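Local atomic coordinates of seryl-tRNA synthetase, cytoplasmic (PDB entry 3QO8), a protein that catalyses the two-step attachment of serine to tRNA(Ser), activating serine with ATP to Ser-AMP and then transferring it to the acceptor end of the tRNA. Residues V234-E238 and D239-L243; V211-N214 and K215-A219. One frame throughout, in Å; residues are numbered along the deposited sequence.

In the fold
Contact 2 comes first along the chain and closes before contact 1 opens; their centres lie about 10 Å apart, on the same side of the chain's centre. Both belong to one small antiparallel sheet whose strand order is 212-214, 239-243, 233-236. Contact 1 is the hairpin made by the last two strands, and contact 2 is the turn from the remaining strand, 212-214, into helix 215-218. They meet directly: Y242 O lies 2.9 Å from M213 N, a probable backbone hydrogen bond, and the side chains of K241 and N214 join across the sheet. Both contacts touch the second subunit, which places this sheet at the interface of the homodimer; tRNA binds across the dimer.

Contact 1 (V234-E238 and D239-L243); sequences VIDGE and DEKYL
The shortest polar bond runs from V234 N to K241 O, 2.6 Å and nearly straight. K241 N returns the link to V234 O at 3.0 Å, and the same oxygen also takes a CA-H...O contact from E240. Two residues further on, D236 and D239 exchange N-H and C=O in both directions. The bond from D239 N reaches D236 O at 2.9 Å. Between these two hydrogen-bonded pairs sits the non-hydrogen-bonded pair I235 and E240, whose side chains lie alongside each other, I235 CD1 against the aliphatic E240 CG at 4.1 Å.

On the other face, with V234 CG1 anti to the backbone N (chi1 172°), CG2 lies beside that N and meets L243 CG at 3.5 Å, the two side chains crossing at about a right angle. K241, extended as far as CE and bent at its last torsion, slants across D236, bringing CE within 3.8 Å of OD2. The charged ends have partners elsewhere: D236 OD1 forms a salt bridge with R280 of the second subunit, K241 NZ a hydrogen bond with V173 O of that subunit, and E240 OE1 a salt bridge with K215. I235 continues the ladder antiparallel into the second subunit, extending the sheet across the interface. G237, at positive phi, takes the first corner of the type II' turn from D236 to D239, which closes a tight two-residue β-hairpin.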
loop_
_atom_site.group_PDB
_atom_site.type_symbol
_atom_site.label_atom_id
_atom_site.label_comp_id
_atom_site.label_asym_id
_atom_site.label_seq_id
_atom_site.Cartn_x
_atom_site.Cartn_y
_atom_site.Cartn_z
ATOM N N VAL A 234 -0.412 10.552 -4.260
ATOM C CA VAL A 234 0.519 10.484 -3.147
ATOM C C VAL A 234 1.383 11.742 -3.145
ATOM O O VAL A 234 1.918 12.114 -4.180
ATOM C CB VAL A 234 1.417 9.230 -3.271
ATOM C CG1 VAL A 234 2.512 9.249 -2.250
ATOM C CG2 VAL A 234 0.575 7.961 -3.122
ATOM N N ILE A 235 1.501 12.401 -1.997
ATOM C CA ILE A 235 2.401 13.556 -1.872
ATOM C C ILE A 235 3.740 13.134 -1.275
ATOM O O ILE A 235 3.797 12.600 -0.163
ATOM C CB ILE A 235 1.810 14.677 -0.995
ATOM C CG1 ILE A 235 0.379 15.006 -1.420
ATOM C CG2 ILE A 235 2.683 15.919 -1.063
ATOM C CD1 ILE A 235 0.269 15.537 -2.836
ATOM N N ASP A 236 4.813 13.393 -2.016
ATOM C CA ASP A 236 6.165 13.010 -1.620
ATOM C C ASP A 236 7.062 14.246 -1.651
ATOM O O ASP A 236 7.736 14.517 -2.647
ATOM C CB ASP A 236 6.688 11.949 -2.587
ATOM C CG ASP A 236 8.101 11.502 -2.274
ATOM O OD1 ASP A 236 8.630 11.831 -1.185
ATOM O OD2 ASP A 236 8.684 10.805 -3.133
ATOM N N GLY A 237 7.068 14.995 -0.559
ATOM C CA GLY A 237 7.774 16.260 -0.537
ATOM C C GLY A 237 7.174 17.184 -1.577
ATOM O O GLY A 237 6.009 17.575 -1.470
ATOM N N GLU A 238 7.959 17.524 -2.594
ATOM C CA GLU A 238 7.482 18.410 -3.649
ATOM C C GLU A 238 6.983 17.631 -4.862
ATOM O O GLU A 238 6.512 18.221 -5.829
ATOM C CB GLU A 238 8.584 19.384 -4.072
ATOM C CG GLU A 238 9.178 20.196 -2.927
ATOM C CD GLU A 238 8.198 21.192 -2.326
ATOM O OE1 GLU A 238 7.038 21.254 -2.788
ATOM O OE2 GLU A 238 8.594 21.920 -1.389
ATOM N N ASP A 239 7.091 16.307 -4.806
ATOM C CA ASP A 239 6.681 15.459 -5.921
ATOM C C ASP A 239 5.348 14.767 -5.636
ATOM O O ASP A 239 4.864 14.759 -4.503
ATOM C CB ASP A 239 7.751 14.405 -6.236
ATOM C CG ASP A 239 9.093 15.019 -6.606
ATOM O OD1 ASP A 239 9.161 15.742 -7.626
ATOM O OD2 ASP A 239 10.083 14.765 -5.884
ATOM N N GLU A 240 4.763 14.191 -6.676
ATOM C CA GLU A 240 3.525 13.440 -6.537
ATOM C C GLU A 240 3.665 12.125 -7.279
ATOM O O GLU A 240 4.343 12.053 -8.303
ATOM C CB GLU A 240 2.350 14.231 -7.115
ATOM C CG GLU A 240 2.112 15.574 -6.443
ATOM C CD GLU A 240 1.040 16.397 -7.142
ATOM O OE1 GLU A 240 0.460 15.903 -8.133
ATOM O OE2 GLU A 240 0.782 17.540 -6.702
ATOM N N LYS A 241 3.030 11.088 -6.745
ATOM C CA LYS A 241 2.919 9.808 -7.417
ATOM C C LYS A 241 1.455 9.377 -7.292
ATOM O O LYS A 241 0.663 10.024 -6.614
ATOM C CB LYS A 241 3.864 8.767 -6.783
ATOM C CG LYS A 241 5.349 9.215 -6.727
ATOM C CD LYS A 241 6.235 8.110 -6.170
ATOM C CE LYS A 241 7.693 8.579 -6.038
ATOM N NZ LYS A 241 8.315 8.965 -7.341
ATOM N N TYR A 242 1.094 8.293 -7.953
ATOM C CA TYR A 242 -0.224 7.705 -7.759
ATOM C C TYR A 242 -0.100 6.325 -7.127
ATOM O O TYR A 242 0.848 5.596 -7.403
ATOM C CB TYR A 242 -0.947 7.595 -9.099
ATOM C CG TYR A 242 -1.383 8.934 -9.641
ATOM C CD1 TYR A 242 -2.638 9.444 -9.348
ATOM C CD2 TYR A 242 -0.529 9.702 -10.421
ATOM C CE1 TYR A 242 -3.040 10.674 -9.830
ATOM C CE2 TYR A 242 -0.921 10.935 -10.906
ATOM C CZ TYR A 242 -2.176 11.417 -10.609
ATOM O OH TYR A 242 -2.569 12.645 -11.095
ATOM N N LEU A 243 -1.060 5.972 -6.282
ATOM C CA LEU A 243 -1.235 4.584 -5.876
ATOM C C LEU A 243 -1.941 3.816 -6.992
ATOM O O LEU A 243 -2.852 4.346 -7.641
ATOM C CB LEU A 243 -2.055 4.512 -4.589
ATOM C CG LEU A 243 -1.293 4.959 -3.335
ATOM C CD1 LEU A 243 -2.241 4.950 -2.140
ATOM C CD2 LEU A 243 -0.108 4.034 -3.086
#

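Contact 2 (V211-N214 and K215-A219); sequences VMMN and KEVMA
The chain passes from strand to helix at N214 and K215, and N214 O accepts the N-H of M218 at 3.0 Å, nearly straight, as the first i to i+4 bond of the helix. N214 thus holds the N-cap position, although its side chain makes no capping bond; OD1 instead accepts a hydrogen bond from K241 on the neighbouring strand. Its CB is approached by E216 OE2 at 3.4 Å, because the glutamate chain bends at chi2 (89°) and curls back over the start of the helix.

The turn leads out of strand 212-214, the outer strand, within this chain, of the three-stranded antiparallel sheet, and M213 fills the angle between strand and helix. Its chain turns at chi3 (73°), which carries CE to V217 CG1 at 3.6 Å and within 3.7 Å of M218 N. M213 crosses both V217 and M218 at about a right angle. M218 CE lies 3.8 Å from the M213 sulfur, SD. Q249 of helix 248-252 touches both methionines, while F227 packs on M218. K215 packs on Y242 of the neighbouring strand.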
loop_
_atom_site.group_PDB
_atom_site.type_symbol
_atom_site.label_atom_id
_atom_site.label_comp_id
_atom_site.label_asym_id
_atom_site.label_seq_id
_atom_site.Cartn_x
_atom_site.Cartn_y
_atom_site.Cartn_z
ATOM N N VAL A 211 3.360 -0.418 -5.533
ATOM C CA VAL A 211 2.002 0.130 -5.518
ATOM C C VAL A 211 1.955 1.631 -5.749
ATOM O O VAL A 211 0.874 2.237 -5.718
ATOM C CB VAL A 211 1.258 -0.200 -4.203
ATOM C CG1 VAL A 211 1.090 -1.700 -4.070
ATOM C CG2 VAL A 211 1.997 0.381 -3.000
ATOM N N MET A 212 3.127 2.230 -5.967
ATOM C CA MET A 212 3.214 3.625 -6.388
ATOM C C MET A 212 3.779 3.699 -7.797
ATOM O O MET A 212 4.645 2.903 -8.170
ATOM C CB MET A 212 4.135 4.415 -5.462
ATOM C CG MET A 212 3.586 4.598 -4.074
ATOM S SD MET A 212 4.628 5.695 -3.113
ATOM C CE MET A 212 3.872 5.507 -1.495
ATOM N N MET A 213 3.296 4.656 -8.579
ATOM C CA MET A 213 3.788 4.864 -9.939
ATOM C C MET A 213 3.994 6.336 -10.194
ATOM O O MET A 213 3.230 7.163 -9.692
ATOM C CB MET A 213 2.805 4.326 -10.980
ATOM C CG MET A 213 2.892 2.836 -11.215
ATOM S SD MET A 213 1.799 2.308 -12.556
ATOM C CE MET A 213 2.592 2.892 -14.045
ATOM N N ASN A 214 5.024 6.656 -10.977
ATOM C CA ASN A 214 5.220 8.019 -11.446
ATOM C C ASN A 214 4.018 8.419 -12.287
ATOM O O ASN A 214 3.435 7.579 -12.964
ATOM C CB ASN A 214 6.496 8.124 -12.281
ATOM C CG ASN A 214 7.760 8.057 -11.430
ATOM O OD1 ASN A 214 7.795 8.567 -10.310
ATOM N ND2 ASN A 214 8.800 7.426 -11.962
ATOM N N LYS A 215 3.653 9.695 -12.247
ATOM C CA LYS A 215 2.492 10.184 -12.981
ATOM C C LYS A 215 2.613 9.969 -14.489
ATOM O O LYS A 215 1.675 9.508 -15.137
ATOM C CB LYS A 215 2.255 11.665 -12.678
ATOM C CG LYS A 215 1.974 11.953 -11.209
ATOM C CD LYS A 215 1.387 13.347 -10.994
ATOM C CE LYS A 215 2.420 14.445 -11.226
ATOM N NZ LYS A 215 1.861 15.790 -10.904
ATOM N N GLU A 216 3.770 10.299 -15.045
ATOM C CA GLU A 216 3.966 10.198 -16.485
ATOM C C GLU A 216 3.794 8.763 -16.992
ATOM O O GLU A 216 3.272 8.544 -18.079
ATOM C CB GLU A 216 5.335 10.744 -16.887
ATOM C CG GLU A 216 5.690 12.094 -16.264
ATOM C CD GLU A 216 6.394 11.968 -14.913
ATOM O OE1 GLU A 216 7.182 12.877 -14.565
ATOM O OE2 GLU A 216 6.161 10.968 -14.198
ATOM N N VAL A 217 4.236 7.785 -16.211
ATOM C CA VAL A 217 4.062 6.391 -16.599
ATOM C C VAL A 217 2.602 5.953 -16.434
ATOM O O VAL A 217 2.044 5.261 -17.295
ATOM C CB VAL A 217 4.989 5.437 -15.796
ATOM C CG1 VAL A 217 5.034 4.072 -16.456
ATOM C CG2 VAL A 217 6.385 6.012 -15.698
ATOM N N MET A 218 1.981 6.349 -15.329
ATOM C CA MET A 218 0.591 5.970 -15.087
ATOM C C MET A 218 -0.284 6.502 -16.222
ATOM O O MET A 218 -1.169 5.809 -16.735
ATOM C CB MET A 218 0.111 6.504 -13.726
ATOM C CG MET A 218 -1.365 6.223 -13.426
ATOM S SD MET A 218 -1.777 4.465 -13.275
ATOM C CE MET A 218 -1.303 4.203 -11.559
ATOM N N ALA A 219 -0.005 7.731 -16.633
ATOM C CA ALA A 219 -0.780 8.380 -17.685
ATOM C C ALA A 219 -0.723 7.603 -19.002
ATOM O O ALA A 219 -1.607 7.742 -19.841
ATOM C CB ALA A 219 -0.309 9.819 -17.876
#